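Long-range contacts in vestitone reductase (Medicago sativa, PDB 2P4H), which catalyses the stereospecific, NADPH-dependent reduction of (3R)-vestitone to DMI, the penultimate step in the biosynthesis of the phytoalexin medicarpin in plant defence: residues T10-W16 with I190-C196; H226-R232 with F299-Y303; S20-Y26 with I235-E239. All blocks are in the same frame, centred on the assembly; numbering follows the deposited sequence.

Contact 1: residues T10-W16 with I190-C196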
loop_
_atom_site.group_PDB
_atom_site.type_symbol
_atom_site.label_atom_id
_atom_site.label_comp_id
_atom_site.label_asym_id
_atom_site.label_seq_id
_atom_site.Cartn_x
_atom_site.Cartn_y
_atom_site.Cartn_z
ATOM N N THR A 10 10.685 -7.527 0.531
ATOM C CA THR A 10 10.194 -8.729 -0.135
ATOM C C THR A 10 8.672 -8.785 -0.200
ATOM O O THR A 10 8.102 -9.738 -0.730
ATOM C CB THR A 10 10.715 -10.015 0.543
ATOM O OG1 THR A 10 10.342 -10.018 1.924
ATOM C CG2 THR A 10 12.232 -10.107 0.420
ATOM N N GLY A 11 8.011 -7.766 0.340
ATOM C CA GLY A 11 6.561 -7.738 0.291
ATOM C C GLY A 11 6.088 -7.305 -1.086
ATOM O O GLY A 11 6.876 -6.825 -1.896
ATOM N N PHE A 12 4.798 -7.477 -1.352
ATOM C CA PHE A 12 4.218 -7.093 -2.634
ATOM C C PHE A 12 4.518 -5.634 -2.994
ATOM O O PHE A 12 5.115 -5.350 -4.037
ATOM C CB PHE A 12 2.702 -7.353 -2.589
ATOM C CG PHE A 12 1.909 -6.684 -3.687
ATOM C CD1 PHE A 12 2.344 -6.699 -5.011
ATOM C CD2 PHE A 12 0.690 -6.080 -3.393
ATOM C CE1 PHE A 12 1.571 -6.123 -6.023
ATOM C CE2 PHE A 12 -0.087 -5.507 -4.396
ATOM C CZ PHE A 12 0.351 -5.527 -5.711
ATOM N N LEU A 13 4.121 -4.704 -2.135
ATOM C CA LEU A 13 4.354 -3.295 -2.429
ATOM C C LEU A 13 5.834 -2.923 -2.384
ATOM O O LEU A 13 6.344 -2.253 -3.287
ATOM C CB LEU A 13 3.571 -2.409 -1.455
ATOM C CG LEU A 13 3.715 -0.912 -1.735
ATOM C CD1 LEU A 13 3.228 -0.594 -3.143
ATOM C CD2 LEU A 13 2.932 -0.119 -0.699
ATOM N N GLY A 14 6.523 -3.355 -1.333
ATOM C CA GLY A 14 7.932 -3.039 -1.205
ATOM C C GLY A 14 8.770 -3.489 -2.386
ATOM O O GLY A 14 9.594 -2.723 -2.892
ATOM N N SER A 15 8.570 -4.725 -2.832
ATOM C CA SER A 15 9.352 -5.228 -3.952
ATOM C C SER A 15 9.030 -4.483 -5.243
ATOM O O SER A 15 9.922 -4.238 -6.055
ATOM C CB SER A 15 9.153 -6.741 -4.129
ATOM O OG SER A 15 7.806 -7.087 -4.389
ATOM N N TRP A 16 7.769 -4.107 -5.441
ATOM C CA TRP A 16 7.426 -3.379 -6.656
ATOM C C TRP A 16 8.067 -1.997 -6.624
ATOM O O TRP A 16 8.549 -1.499 -7.643
ATOM C CB TRP A 16 5.910 -3.244 -6.829
ATOM C CG TRP A 16 5.588 -2.732 -8.196
ATOM C CD1 TRP A 16 5.386 -1.431 -8.565
ATOM C CD2 TRP A 16 5.582 -3.497 -9.406
ATOM N NE1 TRP A 16 5.263 -1.341 -9.934
ATOM C CE2 TRP A 16 5.380 -2.597 -10.472
ATOM C CE3 TRP A 16 5.735 -4.862 -9.690
ATOM C CZ2 TRP A 16 5.327 -3.016 -11.808
ATOM C CZ3 TRP A 16 5.685 -5.279 -11.014
ATOM C CH2 TRP A 16 5.483 -4.359 -12.056
ATOM N N ILE A 190 -4.556 -2.539 -3.524
ATOM C CA ILE A 190 -3.455 -2.321 -4.467
ATOM C C ILE A 190 -3.417 -3.506 -5.430
ATOM O O ILE A 190 -3.279 -4.658 -5.005
ATOM C CB ILE A 190 -2.124 -2.207 -3.714
ATOM C CG1 ILE A 190 -2.220 -1.090 -2.668
ATOM C CG2 ILE A 190 -0.990 -1.931 -4.692
ATOM C CD1 ILE A 190 -1.054 -1.066 -1.708
ATOM N N VAL A 191 -3.521 -3.219 -6.726
ATOM C CA VAL A 191 -3.586 -4.271 -7.739
ATOM C C VAL A 191 -2.726 -3.994 -8.974
ATOM O O VAL A 191 -2.571 -2.849 -9.389
ATOM C CB VAL A 191 -5.066 -4.447 -8.185
ATOM C CG1 VAL A 191 -5.194 -5.538 -9.241
ATOM C CG2 VAL A 191 -5.934 -4.766 -6.968
ATOM N N GLY A 192 -2.175 -5.058 -9.557
ATOM C CA GLY A 192 -1.359 -4.931 -10.756
ATOM C C GLY A 192 -0.459 -6.138 -10.903
ATOM O O GLY A 192 -0.780 -7.216 -10.404
ATOM N N ARG A 193 0.653 -5.981 -11.617
ATOM C CA ARG A 193 1.593 -7.086 -11.747
ATOM C C ARG A 193 2.343 -7.136 -10.420
ATOM O O ARG A 193 2.270 -6.199 -9.625
ATOM C CB ARG A 193 2.601 -6.839 -12.873
ATOM C CG ARG A 193 2.028 -6.815 -14.276
ATOM C CD ARG A 193 3.163 -6.774 -15.295
ATOM N NE ARG A 193 4.035 -7.937 -15.160
ATOM C CZ ARG A 193 3.789 -9.130 -15.697
ATOM N NH1 ARG A 193 2.697 -9.329 -16.424
ATOM N NH2 ARG A 193 4.629 -10.133 -15.485
ATOM N N PHE A 194 3.057 -8.227 -10.178
ATOM C CA PHE A 194 3.829 -8.371 -8.952
ATOM C C PHE A 194 5.035 -9.267 -9.192
ATOM O O PHE A 194 5.025 -10.100 -10.100
ATOM C CB PHE A 194 2.949 -8.934 -7.826
ATOM C CG PHE A 194 2.247 -10.225 -8.171
ATOM C CD1 PHE A 194 2.826 -11.458 -7.868
ATOM C CD2 PHE A 194 0.994 -10.206 -8.778
ATOM C CE1 PHE A 194 2.160 -12.649 -8.163
ATOM C CE2 PHE A 194 0.322 -11.388 -9.078
ATOM C CZ PHE A 194 0.903 -12.615 -8.770
ATOM N N VAL A 195 6.078 -9.079 -8.391
ATOM C CA VAL A 195 7.283 -9.892 -8.526
ATOM C C VAL A 195 7.535 -10.758 -7.298
ATOM O O VAL A 195 8.437 -11.598 -7.305
ATOM C CB VAL A 195 8.543 -9.024 -8.793
ATOM C CG1 VAL A 195 8.414 -8.317 -10.136
ATOM C CG2 VAL A 195 8.744 -8.015 -7.669
ATOM N N CYS A 196 6.743 -10.560 -6.246
ATOM C CA CYS A 196 6.897 -11.344 -5.023
ATOM C C CYS A 196 6.502 -12.807 -5.249
ATOM O O CYS A 196 5.719 -13.121 -6.147
ATOM C CB CYS A 196 6.079 -10.724 -3.883
ATOM S SG CYS A 196 4.364 -10.367 -4.287
HETATM O O HOH W 1 5.830 -7.128 -6.209
#
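No direct hydrogen bond joins the two segments; a single water makes the polar link. Water 1 donates to Ser15 OG at 2.7 Å and accepts from Val195 N at 2.9 Å. Ser15 OG in turn donates to Gly11 O at 2.7 Å, so the bridge rests on the first turn of the helix. Gly11 is the N-cap of that helix. The rest is mainly van der Waals packing around the Phe12 and Trp16 rings. The Phe12 ring reaches into the curve of 190-196. CE2 of Phe12 lies 3.7 Å from CG2 of Ile190, and CE1 of Phe12 lies 3.6 Å from CB of Phe194. The carbonyl oxygens of Ile190 and Arg193 sit at the ring edge. Cys196 SG is 3.8 Å from Phe12 CB and makes an oblique sulfur-aromatic contact, 5.4 Å from the ring centroid. Trp16 CH2 is 3.9 Å from Arg193 CB. At the backbone angles of Gly192 a CB would jam against the carbonyl oxygen of Val191. Residues 10-14 span the end of the glycine-rich loop and the first turn of the Rossmann-fold helix after it, and are predicted to bind NADP(+). The contact sets the end of strand 189-191 and the loop after it against this helix start. Helix 201-206 packs on Phe12 and Phe194, helix 227-239 meets Phe12, Leu13, Trp16 and Ile190, and helix 305-319 lies against Val191 and Arg193.

Contact 2: residues H226-R232 with F299-Y303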
loop_
_atom_site.group_PDB
_atom_site.type_symbol
_atom_site.label_atom_id
_atom_site.label_comp_id
_atom_site.label_asym_id
_atom_site.label_seq_id
_atom_site.Cartn_x
_atom_site.Cartn_y
_atom_site.Cartn_z
ATOM N N HIS A 226 -3.687 1.176 -8.968
ATOM C CA HIS A 226 -2.712 0.351 -9.678
ATOM C C HIS A 226 -1.407 0.433 -8.884
ATOM O O HIS A 226 -0.966 1.524 -8.516
ATOM C CB HIS A 226 -2.500 0.891 -11.097
ATOM C CG HIS A 226 -1.717 -0.027 -11.986
ATOM N ND1 HIS A 226 -0.415 -0.391 -11.721
ATOM C CD2 HIS A 226 -2.057 -0.652 -13.138
ATOM C CE1 HIS A 226 0.014 -1.202 -12.672
ATOM N NE2 HIS A 226 -0.963 -1.377 -13.544
ATOM N N VAL A 227 -0.791 -0.716 -8.622
ATOM C CA VAL A 227 0.446 -0.743 -7.853
ATOM C C VAL A 227 1.548 0.156 -8.418
ATOM O O VAL A 227 2.303 0.760 -7.657
ATOM C CB VAL A 227 0.984 -2.196 -7.704
ATOM C CG1 VAL A 227 1.466 -2.730 -9.042
ATOM C CG2 VAL A 227 2.104 -2.235 -6.671
ATOM N N ASP A 228 1.649 0.263 -9.741
ATOM C CA ASP A 228 2.699 1.112 -10.291
ATOM C C ASP A 228 2.389 2.593 -10.085
ATOM O O ASP A 228 3.306 3.419 -10.038
ATOM C CB ASP A 228 2.951 0.811 -11.770
ATOM C CG ASP A 228 4.293 1.343 -12.239
ATOM O OD1 ASP A 228 5.305 1.049 -11.570
ATOM O OD2 ASP A 228 4.341 2.055 -13.266
ATOM N N ASP A 229 1.112 2.948 -9.974
ATOM C CA ASP A 229 0.799 4.344 -9.699
ATOM C C ASP A 229 1.187 4.631 -8.247
ATOM O O ASP A 229 1.551 5.757 -7.913
ATOM C CB ASP A 229 -0.680 4.661 -9.941
ATOM C CG ASP A 229 -0.949 5.123 -11.367
ATOM O OD1 ASP A 229 -0.078 5.820 -11.936
ATOM O OD2 ASP A 229 -2.027 4.813 -11.913
ATOM N N VAL A 230 1.125 3.618 -7.381
ATOM C CA VAL A 230 1.526 3.830 -5.993
ATOM C C VAL A 230 3.033 4.093 -5.965
ATOM O O VAL A 230 3.501 4.972 -5.242
ATOM C CB VAL A 230 1.207 2.610 -5.099
ATOM C CG1 VAL A 230 1.741 2.852 -3.689
ATOM C CG2 VAL A 230 -0.295 2.384 -5.043
ATOM N N ALA A 231 3.793 3.335 -6.755
ATOM C CA ALA A 231 5.239 3.529 -6.811
ATOM C C ALA A 231 5.521 4.917 -7.385
ATOM O O ALA A 231 6.380 5.642 -6.885
ATOM C CB ALA A 231 5.889 2.450 -7.678
ATOM N N ARG A 232 4.789 5.288 -8.433
ATOM C CA ARG A 232 4.969 6.601 -9.045
ATOM C C ARG A 232 4.648 7.718 -8.049
ATOM O O ARG A 232 5.329 8.741 -8.025
ATOM C CB ARG A 232 4.087 6.736 -10.291
ATOM C CG ARG A 232 4.552 5.882 -11.468
ATOM C CD ARG A 232 3.664 6.033 -12.706
ATOM N NE ARG A 232 3.670 7.398 -13.228
ATOM C CZ ARG A 232 2.728 8.305 -12.985
ATOM N NH1 ARG A 232 1.682 7.999 -12.233
ATOM N NH2 ARG A 232 2.846 9.533 -13.475
ATOM N N PHE A 299 0.191 15.466 -8.950
ATOM C CA PHE A 299 0.430 14.083 -9.349
ATOM C C PHE A 299 -0.593 13.654 -10.395
ATOM O O PHE A 299 -1.764 14.011 -10.312
ATOM C CB PHE A 299 0.324 13.150 -8.140
ATOM C CG PHE A 299 0.535 11.700 -8.481
ATOM C CD1 PHE A 299 1.789 11.240 -8.873
ATOM C CD2 PHE A 299 -0.527 10.798 -8.436
ATOM C CE1 PHE A 299 1.984 9.900 -9.216
ATOM C CE2 PHE A 299 -0.339 9.454 -8.779
ATOM C CZ PHE A 299 0.917 9.007 -9.168
ATOM N N ASP A 300 -0.144 12.887 -11.380
ATOM C CA ASP A 300 -1.036 12.402 -12.427
ATOM C C ASP A 300 -0.994 10.884 -12.469
ATOM O O ASP A 300 0.082 10.292 -12.559
ATOM C CB ASP A 300 -0.618 12.950 -13.796
ATOM C CG ASP A 300 -0.757 14.455 -13.890
ATOM O OD1 ASP A 300 -0.038 15.170 -13.162
ATOM O OD2 ASP A 300 -1.587 14.926 -14.697
ATOM N N PHE A 301 -2.163 10.257 -12.393
ATOM C CA PHE A 301 -2.231 8.806 -12.461
ATOM C C PHE A 301 -2.009 8.365 -13.901
ATOM O O PHE A 301 -2.533 8.971 -14.839
ATOM C CB PHE A 301 -3.576 8.294 -11.944
ATOM C CG PHE A 301 -3.697 8.346 -10.450
ATOM C CD1 PHE A 301 -4.074 9.519 -9.806
ATOM C CD2 PHE A 301 -3.360 7.236 -9.683
ATOM C CE1 PHE A 301 -4.107 9.588 -8.413
ATOM C CE2 PHE A 301 -3.389 7.293 -8.289
ATOM C CZ PHE A 301 -3.761 8.470 -7.653
ATOM N N LYS A 302 -1.233 7.301 -14.062
ATOM C CA LYS A 302 -0.886 6.774 -15.376
ATOM C C LYS A 302 -1.768 5.634 -15.879
ATOM O O LYS A 302 -1.982 5.497 -17.086
ATOM C CB LYS A 302 0.571 6.305 -15.344
ATOM C CG LYS A 302 1.052 5.586 -16.596
ATOM C CD LYS A 302 2.518 5.205 -16.467
ATOM C CE LYS A 302 3.008 4.436 -17.687
ATOM N NZ LYS A 302 4.448 4.082 -17.581
ATOM N N TYR A 303 -2.305 4.839 -14.960
ATOM C CA TYR A 303 -3.098 3.676 -15.337
ATOM C C TYR A 303 -4.607 3.764 -15.171
ATOM O O TYR A 303 -5.118 4.468 -14.304
ATOM C CB TYR A 303 -2.576 2.466 -14.566
ATOM C CG TYR A 303 -1.100 2.244 -14.768
ATOM C CD1 TYR A 303 -0.630 1.558 -15.887
ATOM C CD2 TYR A 303 -0.167 2.751 -13.866
ATOM C CE1 TYR A 303 0.732 1.379 -16.100
ATOM C CE2 TYR A 303 1.201 2.581 -14.071
ATOM C CZ TYR A 303 1.642 1.892 -15.190
ATOM O OH TYR A 303 2.988 1.711 -15.392
HETATM O O HOH W 2 5.869 3.362 -14.969
#
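Asp229 receives two backbone amides of the loop with one carboxylate. Lys302 N donates to Asp229 OD1 at 2.8 Å, and Tyr303 N donates to Asp229 OD2 at 3.1 Å. Tyr303 OH donates to Asp228 OD2 in a short bond of 2.5 Å. Arg232 adds a fork: its NH1 and NH2 both donate to Asp300 O, at 2.8 and 3.0 Å. Within the helix, Arg232 NH1 also makes a salt bridge to Asp229 OD1 at 2.8 Å, though as a hydrogen bond it is weak. Water 2 links Asp228 OD2 to Lys302 NZ. Outward from these bonds, the rings of His226 and Tyr303 stack face to face, with centroids 3.9 Å apart and planes at 17°. His226 is the N-cap of helix 227-239, and its ND1 accepts from Asp228 N at 2.9 Å. His226 NE2 is hydrogen-bonded to Asp311. Phe299 CZ packs 3.5 Å from Asp229 O. The CA-to-CB bond of Phe301 points away from 226-232, and its side chain packs on Leu294 and Val225. Most of the direct hydrogen bonds engage the loop backbone, so the path of this irregular segment into helix 305-319 is probably set largely by charged side chains of the first helical turns.

Contact 3: residues S20-Y26 with I235-E239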
loop_
_atom_site.group_PDB
_atom_site.type_symbol
_atom_site.label_atom_id
_atom_site.label_comp_id
_atom_site.label_asym_id
_atom_site.label_seq_id
_atom_site.Cartn_x
_atom_site.Cartn_y
_atom_site.Cartn_z
ATOM N N SER A 20 10.638 -0.289 -9.256
ATOM C CA SER A 20 10.383 1.042 -9.789
ATOM C C SER A 20 11.535 2.013 -9.546
ATOM O O SER A 20 11.939 2.751 -10.447
ATOM C CB SER A 20 9.101 1.600 -9.167
ATOM O OG SER A 20 8.897 2.956 -9.521
ATOM N N LEU A 21 12.058 2.022 -8.326
ATOM C CA LEU A 21 13.162 2.914 -7.994
ATOM C C LEU A 21 14.379 2.635 -8.868
ATOM O O LEU A 21 15.017 3.558 -9.373
ATOM C CB LEU A 21 13.535 2.762 -6.517
ATOM C CG LEU A 21 12.591 3.444 -5.523
ATOM C CD1 LEU A 21 12.884 2.958 -4.110
ATOM C CD2 LEU A 21 12.758 4.959 -5.622
ATOM N N LEU A 22 14.697 1.359 -9.049
ATOM C CA LEU A 22 15.844 0.989 -9.863
ATOM C C LEU A 22 15.635 1.399 -11.318
ATOM O O LEU A 22 16.567 1.867 -11.976
ATOM C CB LEU A 22 16.099 -0.517 -9.753
ATOM C CG LEU A 22 16.584 -1.010 -8.383
ATOM C CD1 LEU A 22 16.629 -2.526 -8.373
ATOM C CD2 LEU A 22 17.963 -0.434 -8.078
ATOM N N GLU A 23 14.414 1.239 -11.818
ATOM C CA GLU A 23 14.109 1.607 -13.199
ATOM C C GLU A 23 14.217 3.112 -13.401
ATOM O O GLU A 23 14.533 3.577 -14.498
ATOM C CB GLU A 23 12.691 1.169 -13.576
ATOM C CG GLU A 23 12.411 -0.306 -13.394
ATOM C CD GLU A 23 10.979 -0.667 -13.739
ATOM O OE1 GLU A 23 10.077 0.146 -13.448
ATOM O OE2 GLU A 23 10.758 -1.767 -14.285
ATOM N N ASN A 24 13.956 3.869 -12.340
ATOM C CA ASN A 24 13.990 5.323 -12.410
ATOM C C ASN A 24 15.312 5.991 -12.044
ATOM O O ASN A 24 15.356 7.201 -11.818
ATOM C CB ASN A 24 12.849 5.901 -11.570
ATOM C CG ASN A 24 11.503 5.783 -12.267
ATOM O OD1 ASN A 24 11.247 6.467 -13.259
ATOM N ND2 ASN A 24 10.645 4.906 -11.763
ATOM N N GLY A 25 16.382 5.205 -11.983
ATOM C CA GLY A 25 17.690 5.767 -11.694
ATOM C C GLY A 25 18.147 5.899 -10.254
ATOM O O GLY A 25 19.198 6.483 -9.999
ATOM N N TYR A 26 17.378 5.375 -9.308
ATOM C CA TYR A 26 17.770 5.459 -7.907
ATOM C C TYR A 26 18.531 4.220 -7.457
ATOM O O TYR A 26 18.473 3.172 -8.104
ATOM C CB TYR A 26 16.545 5.590 -6.995
ATOM C CG TYR A 26 15.805 6.902 -7.067
ATOM C CD1 TYR A 26 14.848 7.139 -8.053
ATOM C CD2 TYR A 26 16.043 7.900 -6.123
ATOM C CE1 TYR A 26 14.141 8.341 -8.092
ATOM C CE2 TYR A 26 15.345 9.100 -6.154
ATOM C CZ TYR A 26 14.396 9.314 -7.138
ATOM O OH TYR A 26 13.700 10.500 -7.153
ATOM N N ILE A 235 7.611 8.294 -5.662
ATOM C CA ILE A 235 8.679 9.053 -6.295
ATOM C C ILE A 235 8.277 10.515 -6.476
ATOM O O ILE A 235 9.079 11.420 -6.246
ATOM C CB ILE A 235 9.059 8.417 -7.651
ATOM C CG1 ILE A 235 9.659 7.027 -7.409
ATOM C CG2 ILE A 235 10.057 9.305 -8.391
ATOM C CD1 ILE A 235 9.979 6.253 -8.679
ATOM N N TYR A 236 7.029 10.749 -6.866
ATOM C CA TYR A 236 6.541 12.109 -7.056
ATOM C C TYR A 236 6.630 12.925 -5.765
ATOM O O TYR A 236 7.129 14.054 -5.758
ATOM C CB TYR A 236 5.087 12.096 -7.539
ATOM C CG TYR A 236 4.543 13.481 -7.800
ATOM C CD1 TYR A 236 4.777 14.125 -9.016
ATOM C CD2 TYR A 236 3.852 14.175 -6.808
ATOM C CE1 TYR A 236 4.341 15.425 -9.234
ATOM C CE2 TYR A 236 3.413 15.481 -7.014
ATOM C CZ TYR A 236 3.659 16.099 -8.230
ATOM O OH TYR A 236 3.220 17.385 -8.440
ATOM N N LEU A 237 6.146 12.355 -4.667
ATOM C CA LEU A 237 6.160 13.051 -3.387
ATOM C C LEU A 237 7.569 13.223 -2.825
ATOM O O LEU A 237 7.815 14.116 -2.015
ATOM C CB LEU A 237 5.252 12.321 -2.395
ATOM C CG LEU A 237 3.779 12.383 -2.819
ATOM C CD1 LEU A 237 2.947 11.427 -1.978
ATOM C CD2 LEU A 237 3.269 13.813 -2.687
ATOM N N LEU A 238 8.493 12.372 -3.253
ATOM C CA LEU A 238 9.875 12.485 -2.809
ATOM C C LEU A 238 10.565 13.619 -3.571
ATOM O O LEU A 238 11.352 14.373 -2.997
ATOM C CB LEU A 238 10.633 11.181 -3.072
ATOM C CG LEU A 238 12.162 11.253 -2.950
ATOM C CD1 LEU A 238 12.560 11.522 -1.507
ATOM C CD2 LEU A 238 12.773 9.949 -3.437
ATOM N N GLU A 239 10.253 13.735 -4.860
ATOM C CA GLU A 239 10.873 14.739 -5.728
ATOM C C GLU A 239 10.211 16.114 -5.751
ATOM O O GLU A 239 10.842 17.099 -6.135
ATOM C CB GLU A 239 10.948 14.207 -7.165
ATOM C CG GLU A 239 11.640 12.856 -7.308
ATOM C CD GLU A 239 11.732 12.390 -8.754
ATOM O OE1 GLU A 239 10.839 12.741 -9.558
ATOM O OE2 GLU A 239 12.687 11.657 -9.087
#
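Ile235 opens the second segment and meets four residues of the first. CD1 of Ile235 lies 3.6 Å from Ser20 OG and 3.4 Å from Asn24 ND2. CG1 of Ile235 is 4.1 Å from Leu21 CD2, and CG2 of Ile235 is 4.0 Å from Tyr26 OH. The side chain thus sits against the C-terminal end of helix 12-23. That helix ends in a Schellman motif: Tyr26 N bonds to Leu21 O at 3.0 Å, and Gly25 N bonds weakly to Leu22 O at 3.3 Å. Gly25 is the C-prime residue, with positive phi. Asn24 ND2 also donates to Ser20 O at 2.8 Å. The turn leads into strand 27-31 of the Rossmann sheet and presents Tyr26 to helix 227-239. Leu238, one turn on from Ile235, places CD2 3.8 Å from Tyr26 CE2. Leu238 and Tyr26 both also touch Val4 of strand 3-7. Glu239 follows at the helix end, where its OE2 accepts a very short hydrogen bond of 2.5 Å from Tyr26 OH.

Overall arrangement
From the N terminus, helix 12-23 supplies contact 1 at its start and contact 3 at its end. Contact 1 closes the first long loop when the chain reaches 190-196. Contact 3 closes a longer one at 235-239, so the two loops cross. Contact 2 opens at 226-232, after contact 1 has closed, and closes at 299-303; it crosses contact 3. Contacts 1 and 2 meet directly: Val191 O lies 2.9 Å from Val227 N, and Trp16 NE1 bonds Asp228 OD1. Ser20 packs on Ala231 between contacts 2 and 3. Together they tie helix 12-23 to the loop after strand 189-191 and to helix 227-239, and helix 227-239 to the loop before helix 305-319.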